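Local coordinates for protein YHR177W (Saccharomyces cerevisiae, PDB 4M8B) that probably binds DNA through its WOPR domain, the Gti1/Pac2-family module of fungal transcription factors that makes up this fragment, at residues C[86-91]-C[111-116]; C[12-17]-C[156-161]. All coordinates share one frame; numbering follows the deposited sequence.

Contact 1 of 2, residues C[86-91]-C[111-116]; sequences YNRLGS and RKYFYT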
ATOM      1  N   TYR C  86       7.569  -1.613  14.009  1.00 54.96           N
ATOM      2  CA  TYR C  86       8.524  -1.627  15.111  1.00 54.04           C
ATOM      3  C   TYR C  86       8.107  -2.586  16.226  1.00 61.91           C
ATOM      4  O   TYR C  86       6.920  -2.748  16.508  1.00 58.08           O
ATOM      5  CB  TYR C  86       8.722  -0.215  15.675  1.00 45.64           C
ATOM      6  CG  TYR C  86       7.502   0.361  16.362  1.00 50.39           C
ATOM      7  CD1 TYR C  86       7.235   0.084  17.694  1.00 53.88           C
ATOM      8  CD2 TYR C  86       6.627   1.193  15.683  1.00 56.67           C
ATOM      9  CE1 TYR C  86       6.126   0.611  18.326  1.00 59.87           C
ATOM     10  CE2 TYR C  86       5.515   1.726  16.309  1.00 53.20           C
ATOM     11  CZ  TYR C  86       5.270   1.431  17.629  1.00 54.40           C
ATOM     12  OH  TYR C  86       4.163   1.958  18.256  1.00 54.15           O
ATOM     13  N   ASN C  87       9.097  -3.217  16.854  1.00 83.06           N
ATOM     14  CA  ASN C  87       8.866  -4.078  18.009  1.00 75.70           C
ATOM     15  C   ASN C  87       9.767  -3.687  19.174  1.00 82.73           C
ATOM     16  O   ASN C  87      10.558  -2.748  19.069  1.00 74.98           O
ATOM     17  CB  ASN C  87       9.095  -5.548  17.648  1.00 62.60           C
ATOM     18  CG  ASN C  87       8.050  -6.085  16.694  1.00 70.01           C
ATOM     19  OD1 ASN C  87       6.936  -5.567  16.623  1.00 85.52           O
ATOM     20  ND2 ASN C  87       8.401  -7.134  15.958  1.00 70.95           N
ATOM     21  N   ARG C  88       9.648  -4.410  20.283  1.00 90.19           N
ATOM     22  CA  ARG C  88      10.509  -4.186  21.439  1.00 94.17           C
ATOM     23  C   ARG C  88      11.538  -5.305  21.575  1.00 98.70           C
ATOM     24  O   ARG C  88      11.331  -6.411  21.072  1.00 89.47           O
ATOM     25  CB  ARG C  88       9.674  -4.051  22.713  1.00 94.24           C
ATOM     26  CG  ARG C  88       8.501  -5.013  22.790  1.00 92.64           C
ATOM     27  CD  ARG C  88       7.622  -4.700  23.989  1.00102.02           C
ATOM     28  NE  ARG C  88       8.369  -4.774  25.240  1.00129.98           N
ATOM     29  CZ  ARG C  88       7.867  -4.457  26.429  1.00120.73           C
ATOM     30  NH1 ARG C  88       6.614  -4.038  26.531  1.00102.91           N
ATOM     31  NH2 ARG C  88       8.622  -4.555  27.516  1.00109.07           N
ATOM     32  N   LEU C  89      12.644  -5.013  22.253  1.00 99.02           N
ATOM     33  CA  LEU C  89      13.772  -5.942  22.337  1.00105.95           C
ATOM     34  C   LEU C  89      13.513  -7.138  23.256  1.00118.10           C
ATOM     35  O   LEU C  89      12.400  -7.327  23.749  1.00123.94           O
ATOM     36  CB  LEU C  89      15.042  -5.203  22.770  1.00114.35           C
ATOM     37  CG  LEU C  89      15.683  -4.239  21.765  1.00 87.20           C
ATOM     38  CD1 LEU C  89      16.046  -4.969  20.482  1.00 67.85           C
ATOM     39  CD2 LEU C  89      14.782  -3.044  21.473  1.00 92.12           C
ATOM     40  N   GLY C  90      14.548  -7.944  23.475  1.00114.81           N
ATOM     41  CA  GLY C  90      14.437  -9.139  24.294  1.00125.52           C
ATOM     42  C   GLY C  90      14.550  -8.870  25.783  1.00128.52           C
ATOM     43  O   GLY C  90      13.608  -8.379  26.405  1.00115.31           O
ATOM     44  N   SER C  91      15.705  -9.193  26.359  1.00135.71           N
ATOM     45  CA  SER C  91      16.818  -9.758  25.604  1.00131.11           C
ATOM     46  C   SER C  91      16.779 -11.283  25.607  1.00108.55           C
ATOM     47  O   SER C  91      17.805 -11.939  25.785  1.00105.29           O
ATOM     48  CB  SER C  91      18.156  -9.269  26.169  1.00121.77           C
ATOM     49  OG  SER C  91      18.353  -9.727  27.496  1.00117.52           O
ATOM     50  N   ARG C 111      10.748   2.530  27.561  1.00132.76           N
ATOM     51  CA  ARG C 111      11.149   1.297  26.883  1.00121.36           C
ATOM     52  C   ARG C 111      11.885   1.507  25.555  1.00119.94           C
ATOM     53  O   ARG C 111      11.802   2.574  24.945  1.00113.03           O
ATOM     54  CB  ARG C 111       9.918   0.421  26.640  1.00 20.00           C
ATOM     55  N   LYS C 112      12.600   0.473  25.119  1.00107.92           N
ATOM     56  CA  LYS C 112      13.371   0.525  23.877  1.00112.67           C
ATOM     57  C   LYS C 112      12.737  -0.305  22.759  1.00111.90           C
ATOM     58  O   LYS C 112      12.330  -1.448  22.972  1.00 94.39           O
ATOM     59  CB  LYS C 112      14.810   0.056  24.115  1.00114.97           C
ATOM     60  CG  LYS C 112      15.826   1.184  24.245  1.00110.41           C
ATOM     61  CD  LYS C 112      17.249   0.660  24.102  1.00105.48           C
ATOM     62  CE  LYS C 112      18.255   1.794  23.971  1.00 99.34           C
ATOM     63  NZ  LYS C 112      19.618   1.297  23.620  1.00 64.10           N
ATOM     64  N   TYR C 113      12.670   0.276  21.563  1.00111.75           N
ATOM     65  CA  TYR C 113      12.072  -0.391  20.409  1.00 94.20           C
ATOM     66  C   TYR C 113      13.025  -0.442  19.213  1.00 93.62           C
ATOM     67  O   TYR C 113      14.103   0.153  19.238  1.00 99.57           O
ATOM     68  CB  TYR C 113      10.768   0.304  20.008  1.00 84.22           C
ATOM     69  CG  TYR C 113       9.706   0.294  21.084  1.00 85.73           C
ATOM     70  CD1 TYR C 113       8.973  -0.852  21.349  1.00 84.22           C
ATOM     71  CD2 TYR C 113       9.429   1.435  21.827  1.00 91.16           C
ATOM     72  CE1 TYR C 113       7.998  -0.867  22.328  1.00 92.73           C
ATOM     73  CE2 TYR C 113       8.455   1.429  22.810  1.00 84.77           C
ATOM     74  CZ  TYR C 113       7.743   0.275  23.055  1.00 88.99           C
ATOM     75  OH  TYR C 113       6.772   0.260  24.030  1.00 85.24           O
ATOM     76  N   PHE C 114      12.624  -1.158  18.166  1.00 78.41           N
ATOM     77  CA  PHE C 114      13.435  -1.254  16.955  1.00 72.81           C
ATOM     78  C   PHE C 114      12.574  -1.434  15.710  1.00 74.69           C
ATOM     79  O   PHE C 114      11.466  -1.965  15.778  1.00 66.95           O
ATOM     80  CB  PHE C 114      14.443  -2.403  17.063  1.00 72.41           C
ATOM     81  CG  PHE C 114      13.825  -3.771  16.947  1.00 67.75           C
ATOM     82  CD1 PHE C 114      13.059  -4.292  17.977  1.00 72.75           C
ATOM     83  CD2 PHE C 114      14.022  -4.541  15.812  1.00 56.86           C
ATOM     84  CE1 PHE C 114      12.493  -5.552  17.873  1.00 69.87           C
ATOM     85  CE2 PHE C 114      13.460  -5.802  15.705  1.00 61.42           C
ATOM     86  CZ  PHE C 114      12.694  -6.308  16.736  1.00 61.06           C
ATOM     87  N   TYR C 115      13.092  -0.988  14.569  1.00 79.99           N
ATOM     88  CA  TYR C 115      12.395  -1.153  13.301  1.00 49.63           C
ATOM     89  C   TYR C 115      12.732  -2.501  12.670  1.00 54.27           C
ATOM     90  O   TYR C 115      13.900  -2.877  12.567  1.00 67.33           O
ATOM     91  CB  TYR C 115      12.721   0.005  12.355  1.00 48.67           C
ATOM     92  CG  TYR C 115      12.180   1.335  12.835  1.00 56.88           C
ATOM     93  CD1 TYR C 115      10.814   1.566  12.892  1.00 60.87           C
ATOM     94  CD2 TYR C 115      13.030   2.354  13.235  1.00 47.95           C
ATOM     95  CE1 TYR C 115      10.309   2.774  13.333  1.00 54.39           C
ATOM     96  CE2 TYR C 115      12.531   3.570  13.677  1.00 53.57           C
ATOM     97  CZ  TYR C 115      11.169   3.772  13.722  1.00 49.26           C
ATOM     98  OH  TYR C 115      10.661   4.973  14.159  1.00 61.79           O
ATOM     99  N   THR C 116      11.698  -3.225  12.254  1.00 44.57           N
ATOM    100  CA  THR C 116      11.856  -4.588  11.756  1.00 43.44           C
ATOM    101  C   THR C 116      12.354  -4.639  10.313  1.00 50.74           C
ATOM    102  O   THR C 116      13.040  -5.581   9.919  1.00 50.50           O
ATOM    103  CB  THR C 116      10.538  -5.372  11.862  1.00 37.13           C
ATOM    104  OG1 THR C 116       9.567  -4.796  10.982  1.00 55.69           O
ATOM    105  CG2 THR C 116      10.011  -5.329  13.290  1.00 53.09           C
TER

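Contact 2 of 2, residues C[12-17]-C[156-161]; sequences YIDDEQ and LRRPSE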
ATOM      1  N   TYR C  12       5.466  -4.523  -6.326  1.00 26.33           N
ATOM      2  CA  TYR C  12       5.919  -3.337  -5.609  1.00 24.50           C
ATOM      3  C   TYR C  12       5.516  -2.064  -6.348  1.00 31.33           C
ATOM      4  O   TYR C  12       5.751  -1.937  -7.550  1.00 24.65           O
ATOM      5  CB  TYR C  12       7.436  -3.369  -5.431  1.00 27.11           C
ATOM      6  CG  TYR C  12       7.996  -2.100  -4.841  1.00 35.61           C
ATOM      7  CD1 TYR C  12       7.890  -1.843  -3.482  1.00 39.90           C
ATOM      8  CD2 TYR C  12       8.630  -1.158  -5.640  1.00 33.29           C
ATOM      9  CE1 TYR C  12       8.399  -0.680  -2.932  1.00 52.01           C
ATOM     10  CE2 TYR C  12       9.142   0.010  -5.100  1.00 37.01           C
ATOM     11  CZ  TYR C  12       9.024   0.243  -3.744  1.00 49.28           C
ATOM     12  OH  TYR C  12       9.527   1.400  -3.192  1.00 47.40           O
ATOM     13  N   ILE C  13       4.912  -1.125  -5.627  1.00 26.22           N
ATOM     14  CA  ILE C  13       4.478   0.132  -6.225  1.00 24.57           C
ATOM     15  C   ILE C  13       5.545   1.209  -6.044  1.00 37.94           C
ATOM     16  O   ILE C  13       5.953   1.500  -4.919  1.00 36.65           O
ATOM     17  CB  ILE C  13       3.157   0.623  -5.604  1.00 27.50           C
ATOM     18  CG1 ILE C  13       2.098  -0.482  -5.656  1.00 26.79           C
ATOM     19  CG2 ILE C  13       2.677   1.889  -6.297  1.00 28.39           C
ATOM     20  CD1 ILE C  13       1.972  -1.159  -7.004  1.00 24.24           C
ATOM     21  N   ASP C  14       5.998   1.797  -7.150  1.00 32.66           N
ATOM     22  CA  ASP C  14       7.016   2.842  -7.087  1.00 38.03           C
ATOM     23  C   ASP C  14       6.475   4.211  -7.500  1.00 44.98           C
ATOM     24  O   ASP C  14       6.714   5.210  -6.819  1.00 43.27           O
ATOM     25  CB  ASP C  14       8.229   2.474  -7.942  1.00 38.39           C
ATOM     26  CG  ASP C  14       9.384   3.435  -7.751  1.00 52.59           C
ATOM     27  OD1 ASP C  14      10.158   3.249  -6.789  1.00 70.39           O
ATOM     28  OD2 ASP C  14       9.517   4.380  -8.558  1.00 59.47           O
ATOM     29  N   ASP C  15       5.745   4.251  -8.611  1.00 33.42           N
ATOM     30  CA  ASP C  15       5.212   5.508  -9.131  1.00 32.59           C
ATOM     31  C   ASP C  15       3.759   5.386  -9.594  1.00 34.97           C
ATOM     32  O   ASP C  15       3.123   4.350  -9.405  1.00 41.96           O
ATOM     33  CB  ASP C  15       6.087   6.034 -10.272  1.00 35.14           C
ATOM     34  CG  ASP C  15       6.013   5.164 -11.514  1.00 49.86           C
ATOM     35  OD1 ASP C  15       5.804   3.941 -11.377  1.00 51.32           O
ATOM     36  OD2 ASP C  15       6.167   5.701 -12.630  1.00 52.98           O
ATOM     37  N   GLU C  16       3.245   6.449 -10.205  1.00 35.91           N
ATOM     38  CA  GLU C  16       1.842   6.500 -10.608  1.00 33.28           C
ATOM     39  C   GLU C  16       1.508   5.519 -11.732  1.00 41.10           C
ATOM     40  O   GLU C  16       0.356   5.115 -11.887  1.00 42.47           O
ATOM     41  CB  GLU C  16       1.441   7.927 -11.004  1.00 25.97           C
ATOM     42  CG  GLU C  16       1.630   8.955  -9.896  1.00 62.24           C
ATOM     43  CD  GLU C  16       1.108  10.333 -10.269  1.00 75.28           C
ATOM     44  OE1 GLU C  16       0.194  10.423 -11.118  1.00 74.23           O
ATOM     45  OE2 GLU C  16       1.613  11.329  -9.708  1.00 65.11           O
ATOM     46  N   GLN C  17       2.513   5.139 -12.513  1.00 34.82           N
ATOM     47  CA  GLN C  17       2.293   4.180 -13.586  1.00 36.38           C
ATOM     48  C   GLN C  17       1.992   2.801 -13.005  1.00 36.12           C
ATOM     49  O   GLN C  17       1.147   2.071 -13.520  1.00 34.49           O
ATOM     50  CB  GLN C  17       3.495   4.124 -14.532  1.00 37.69           C
ATOM     51  CG  GLN C  17       3.280   3.233 -15.748  1.00 55.53           C
ATOM     52  CD  GLN C  17       2.028   3.599 -16.534  1.00 67.36           C
ATOM     53  OE1 GLN C  17       1.521   4.718 -16.434  1.00 60.25           O
ATOM     54  NE2 GLN C  17       1.523   2.650 -17.318  1.00 50.72           N
ATOM     55  N   LEU C 156      11.067  -7.958  -5.654  1.00 58.87           N
ATOM     56  CA  LEU C 156       9.658  -7.737  -5.966  1.00 53.63           C
ATOM     57  C   LEU C 156       9.510  -7.052  -7.325  1.00 41.76           C
ATOM     58  O   LEU C 156      10.307  -6.184  -7.683  1.00 38.90           O
ATOM     59  CB  LEU C 156       8.982  -6.909  -4.869  1.00 36.41           C
ATOM     60  CG  LEU C 156       8.919  -7.561  -3.485  1.00 28.29           C
ATOM     61  CD1 LEU C 156       8.415  -6.582  -2.435  1.00 24.32           C
ATOM     62  CD2 LEU C 156       8.042  -8.797  -3.525  1.00 34.21           C
ATOM     63  N   ARG C 157       8.492  -7.451  -8.081  1.00 33.44           N
ATOM     64  CA  ARG C 157       8.276  -6.915  -9.421  1.00 26.22           C
ATOM     65  C   ARG C 157       7.274  -5.762  -9.438  1.00 39.98           C
ATOM     66  O   ARG C 157       6.201  -5.845  -8.840  1.00 33.41           O
ATOM     67  CB  ARG C 157       7.794  -8.018 -10.367  1.00 33.66           C
ATOM     68  CG  ARG C 157       8.723  -9.215 -10.460  1.00 62.23           C
ATOM     69  CD  ARG C 157       8.260 -10.179 -11.537  1.00 55.08           C
ATOM     70  NE  ARG C 157       8.281  -9.565 -12.862  1.00 61.19           N
ATOM     71  CZ  ARG C 157       7.773 -10.126 -13.953  1.00 67.83           C
ATOM     72  NH1 ARG C 157       7.196 -11.317 -13.881  1.00 52.91           N
ATOM     73  NH2 ARG C 157       7.838  -9.492 -15.117  1.00 65.70           N
ATOM     74  N   ARG C 158       7.634  -4.689 -10.133  1.00 27.00           N
ATOM     75  CA  ARG C 158       6.709  -3.591 -10.359  1.00 26.28           C
ATOM     76  C   ARG C 158       5.697  -4.006 -11.418  1.00 28.21           C
ATOM     77  O   ARG C 158       6.046  -4.707 -12.368  1.00 32.08           O
ATOM     78  CB  ARG C 158       7.466  -2.348 -10.820  1.00 25.49           C
ATOM     79  CG  ARG C 158       8.551  -1.889  -9.862  1.00 33.55           C
ATOM     80  CD  ARG C 158       9.304  -0.703 -10.431  1.00 32.55           C
ATOM     81  NE  ARG C 158       8.393   0.303 -10.970  1.00 38.51           N
ATOM     82  CZ  ARG C 158       8.778   1.360 -11.677  1.00 39.37           C
ATOM     83  NH1 ARG C 158      10.063   1.556 -11.936  1.00 35.00           N
ATOM     84  NH2 ARG C 158       7.874   2.218 -12.129  1.00 30.63           N
ATOM     85  N   PRO C 159       4.432  -3.594 -11.247  1.00 28.41           N
ATOM     86  CA  PRO C 159       3.401  -3.877 -12.248  1.00 42.09           C
ATOM     87  C   PRO C 159       3.807  -3.383 -13.638  1.00 35.60           C
ATOM     88  O   PRO C 159       3.566  -4.077 -14.623  1.00 35.94           O
ATOM     89  CB  PRO C 159       2.190  -3.091 -11.734  1.00 32.76           C
ATOM     90  CG  PRO C 159       2.395  -3.026 -10.252  1.00 29.84           C
ATOM     91  CD  PRO C 159       3.883  -2.919 -10.056  1.00 28.61           C
ATOM     92  N   SER C 160       4.429  -2.210 -13.706  1.00 25.58           N
ATOM     93  CA  SER C 160       4.818  -1.611 -14.983  1.00 30.31           C
ATOM     94  C   SER C 160       5.960  -2.352 -15.678  1.00 31.43           C
ATOM     95  O   SER C 160       6.257  -2.087 -16.841  1.00 35.91           O
ATOM     96  CB  SER C 160       5.177  -0.132 -14.802  1.00 30.69           C
ATOM     97  OG  SER C 160       6.257   0.028 -13.901  1.00 39.77           O
ATOM     98  N   GLU C 161       6.598  -3.274 -14.965  1.00 29.84           N
ATOM     99  CA  GLU C 161       7.646  -4.109 -15.546  1.00 22.32           C
ATOM    100  C   GLU C 161       7.220  -5.573 -15.521  1.00 34.37           C
ATOM    101  O   GLU C 161       8.051  -6.479 -15.564  1.00 38.04           O
ATOM    102  CB  GLU C 161       8.964  -3.925 -14.789  1.00 19.80           C
ATOM    103  CG  GLU C 161       9.468  -2.490 -14.779  1.00 33.72           C
ATOM    104  CD  GLU C 161      10.752  -2.323 -13.986  1.00 51.56           C
ATOM    105  OE1 GLU C 161      11.296  -3.341 -13.507  1.00 60.89           O
ATOM    106  OE2 GLU C 161      11.217  -1.172 -13.841  1.00 58.97           O
TER

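Contact 1 of 2, residues C[86-91]-C[111-116]
Y86 turns the edge of its ring toward the face of Y113. The ring centroids are 5.6 Å apart and the planes stand at 71°, so this is a T-shaped (edge-to-face) pair. R88 follows on the same face of the sheet as Y86 and Y113. Its aliphatic part does the touching: CB lies 3.5 Å from Y113 CD1, and CD approaches Y113 CE1 more loosely. On the other side of Y86, CB meets Y115 CD1 at 3.9 Å. N87 and F114 project from the opposite face. F114 CE1 lies 3.4 Å from N87 CB, and the same ring has the backbone N of N87 over one face and R88 O near its edge. L89 CD1 approaches F114 CD1 at 4.0 Å. N87 and F114 form the antiparallel hydrogen-bonded pair: N87 N binds F114 O at 2.9 Å, and F114 N binds N87 O at 2.8 Å. Y86 with Y115 and R88 with Y113 are the flanking non-hydrogen-bonded pairs. This antiparallel pairing is near the bound nucleic acid, with the nearest atoms about 6 Å apart. It joins the end of strand 80-88 to the start of strand 113-128. F106, from the short strand 105-106, meets the Y115 ring, R84 makes a cation-pi contact with it, and E85 takes the T116 hydroxyl.

Contact 2 of 2, residues C[12-17]-C[156-161]
L156 starts the contact with Y12: their CB atoms lie 3.9 Å apart. R157 then offers its carbonyl O to the backbone N of Y12 at 2.9 Å. R158 carries the polar part. Its chain bends at chi3 (46°), which sets the position of NE. NH2 meets D15 OD1 at 2.8 Å in a salt bridge. The oxygen lies near the guanidinium plane at its edge, while the carboxylate plane is turned 87° from it. D14 CB lies over one face, toward the rim, 3.7 Å from R158 NE. D18 holds R158 NE in a second salt bridge, which probably helps to fix the group. P159 sets its CG 3.8 Å from I13 CD1, and the two side chains cross at about a right angle. S160 CB touches Q17 CG at 4.0 Å, while its hydroxyl bonds to D18. E161 adds a charge-only contact to R158 NH1, with its oxygen well out of the guanidinium plane. D15 is the N-cap of helix 16-28, through a weak bond from OD1 to D18 N. The result is a salt-bridge network of D15, R158 and E161 at this helix start, joining it to the loop after helix 148-153.

From the N terminus, the chain first passes through 12-17, at the start of helix 16-28. It then runs through helices and strands to strand 80-88, where 86-91 begins contact 1. The 19 residues up to 111-116 include the short strand 105-106, and contact 1 closes this loop. The chain continues along strands 113-128 and 137-147 and helix 148-153 before 156-161 closes the much longer loop of contact 2. Contact 1 is therefore nested inside contact 2. Their centres are 31 Å apart and they do not touch. Contact 1 ties two sheet strands together near the DNA; contact 2 ties the N-terminal helix to the later loop.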